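Side-chain contact in creatinine amidohydrolase (Nostoc punctiforme PCC 73102, PDB 3NO4), which probably hydrolyses carbon-nitrogen bonds in linear amides, as a metal-dependent member of the creatininase superfamily: residues G131-L136 with W165-S170. Sequence-based numbering, arbitrary orientation. Where two conformers were deposited one is given.
Sequences GNIATL and WFMCGS
With chi2 at 169°, CD1 of Ile133 is held anti to CA, and this extended arm reaches from the first turn of helix 132-150 toward the segment 165-170. Phe166 answers with a chi1 of 59°, which sends its ring back toward the helix. The two meet where Ile133 CD1 approaches Phe166 CZ, 4.3 Å away, the methyl coming obliquely to the far end of the ring. This is the firm contact. Met167, a selenomethionine here, is modelled in two conformers; in one of them its SE lies 4.4 Å from Ile133 CD1, a touch that is doubtful as a lasting one. The packing is loose and apolar and buries just 79 Å² in all; the backbones stay well apart, with the CA atoms of Ile133 and Met167 11.5 Å from each other.

Behind the ring, CB of Phe166 sits 4.3 Å above the centre of the Trp165 indole, and that indole packs on Cys62 and Ile66 of helix 58-74. The short 3-10 turn carrying Phe166 is closed by a backbone hydrogen bond from Cys168 N to Trp165 O (3.1 Å), just before helix 169-179 begins. The contact thus joins two loop-to-helix junctions that follow the neighbouring parallel strands 122-127 and 159-164, in the alternating alpha/beta fold of the creatininase family, with the Phe166 side chain about 7 Å from the bound nickel ion of the metal site.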
loop_
_atom_site.group_PDB
_atom_site.type_symbol
_atom_site.label_atom_id
_atom_site.label_comp_id
_atom_site.label_asym_id
_atom_site.label_seq_id
_atom_site.Cartn_x
_atom_site.Cartn_y
_atom_site.Cartn_z
ATOM N N GLY A 131 10.759 -18.313 -9.753
ATOM C CA GLY A 131 9.658 -17.375 -9.603
ATOM C C GLY A 131 9.971 -16.162 -8.748
ATOM O O GLY A 131 9.287 -15.165 -8.866
ATOM N N ASN A 132 10.990 -16.260 -7.883
ATOM C CA ASN A 132 11.450 -15.125 -7.101
ATOM C C ASN A 132 12.283 -14.138 -7.899
ATOM O O ASN A 132 12.461 -13.040 -7.437
ATOM C CB ASN A 132 12.325 -15.518 -5.906
ATOM C CG ASN A 132 11.621 -16.338 -4.861
ATOM O OD1 ASN A 132 10.433 -16.191 -4.616
ATOM N ND2 ASN A 132 12.390 -17.178 -4.190
ATOM N N ILE A 133 12.840 -14.510 -9.041
ATOM C CA ILE A 133 13.881 -13.692 -9.666
ATOM C C ILE A 133 13.362 -12.274 -9.988
ATOM O O ILE A 133 13.948 -11.287 -9.555
ATOM C CB ILE A 133 14.486 -14.376 -10.931
ATOM C CG1 ILE A 133 15.275 -15.643 -10.525
ATOM C CG2 ILE A 133 15.425 -13.406 -11.676
ATOM C CD1 ILE A 133 15.683 -16.511 -11.724
ATOM N N ALA A 134 12.248 -12.208 -10.712
ATOM C CA ALA A 134 11.674 -10.930 -11.177
ATOM C C ALA A 134 11.304 -10.010 -10.012
ATOM O O ALA A 134 11.708 -8.849 -9.967
ATOM C CB ALA A 134 10.458 -11.171 -12.074
ATOM N N THR A 135 10.588 -10.561 -9.052
ATOM C CA THR A 135 10.175 -9.806 -7.863
ATOM C C THR A 135 11.401 -9.319 -7.057
ATOM O O THR A 135 11.406 -8.169 -6.628
ATOM C CB THR A 135 9.201 -10.628 -6.985
ATOM O OG1 THR A 135 8.019 -10.933 -7.762
ATOM C CG2 THR A 135 8.817 -9.860 -5.698
ATOM N N LEU A 136 12.422 -10.186 -6.894
ATOM C CA LEU A 136 13.674 -9.798 -6.208
ATOM C C LEU A 136 14.358 -8.631 -6.896
ATOM O O LEU A 136 14.762 -7.683 -6.216
ATOM C CB LEU A 136 14.687 -10.952 -6.054
ATOM C CG LEU A 136 14.515 -11.875 -4.856
ATOM C CD1 LEU A 136 15.542 -12.997 -4.993
ATOM C CD2 LEU A 136 14.627 -11.153 -3.474
ATOM N N TRP A 165 21.209 -20.850 -7.871
ATOM C CA TRP A 165 22.092 -22.025 -7.874
ATOM C C TRP A 165 21.906 -22.927 -9.100
ATOM O O TRP A 165 22.873 -23.421 -9.659
ATOM C CB TRP A 165 21.948 -22.840 -6.603
ATOM C CG TRP A 165 20.783 -23.790 -6.518
ATOM C CD1 TRP A 165 19.580 -23.540 -6.002
ATOM C CD2 TRP A 165 20.766 -25.141 -6.961
ATOM N NE1 TRP A 165 18.792 -24.657 -6.061
ATOM C CE2 TRP A 165 19.493 -25.657 -6.667
ATOM C CE3 TRP A 165 21.719 -25.980 -7.546
ATOM C CZ2 TRP A 165 19.132 -26.995 -6.943
ATOM C CZ3 TRP A 165 21.365 -27.305 -7.849
ATOM C CH2 TRP A 165 20.072 -27.792 -7.550
ATOM N N PHE A 166 20.641 -23.067 -9.506
ATOM C CA PHE A 166 20.183 -23.855 -10.686
ATOM C C PHE A 166 20.566 -23.261 -12.050
ATOM O O PHE A 166 20.418 -23.945 -13.092
ATOM C CB PHE A 166 18.657 -24.134 -10.619
ATOM C CG PHE A 166 17.840 -22.903 -10.564
ATOM C CD1 PHE A 166 17.391 -22.321 -11.718
ATOM C CD2 PHE A 166 17.529 -22.303 -9.337
ATOM C CE1 PHE A 166 16.625 -21.138 -11.676
ATOM C CE2 PHE A 166 16.773 -21.118 -9.273
ATOM C CZ PHE A 166 16.335 -20.539 -10.446
HETATM N N MSE A 167 21.069 -22.014 -12.050
HETATM C CA MSE A 167 21.629 -21.374 -13.260
HETATM C C MSE A 167 23.146 -21.379 -13.289
HETATM O O MSE A 167 23.722 -20.846 -14.207
HETATM C CB MSE A 167 21.113 -19.933 -13.408
HETATM C CG MSE A 167 19.793 -19.847 -14.157
HETATM SE SE MSE A 167 19.055 -18.050 -14.027
HETATM C CE MSE A 167 20.559 -16.960 -14.603
ATOM N N CYS A 168 23.801 -21.965 -12.280
ATOM C CA CYS A 168 25.261 -22.143 -12.340
ATOM C C CYS A 168 25.603 -23.014 -13.565
ATOM O O CYS A 168 24.916 -24.012 -13.824
ATOM C CB CYS A 168 25.776 -22.805 -11.076
ATOM S SG CYS A 168 25.678 -21.792 -9.622
ATOM N N GLY A 169 26.647 -22.626 -14.307
ATOM C CA GLY A 169 27.093 -23.336 -15.503
ATOM C C GLY A 169 27.556 -24.763 -15.208
ATOM O O GLY A 169 27.288 -25.652 -16.000
ATOM N N SER A 170 28.223 -24.971 -14.061
ATOM C CA SER A 170 28.634 -26.322 -13.627
ATOM C C SER A 170 27.414 -27.211 -13.310
ATOM O O SER A 170 27.425 -28.398 -13.670
ATOM C CB SER A 170 29.627 -26.300 -12.456
ATOM O OG SER A 170 29.060 -25.722 -11.288
#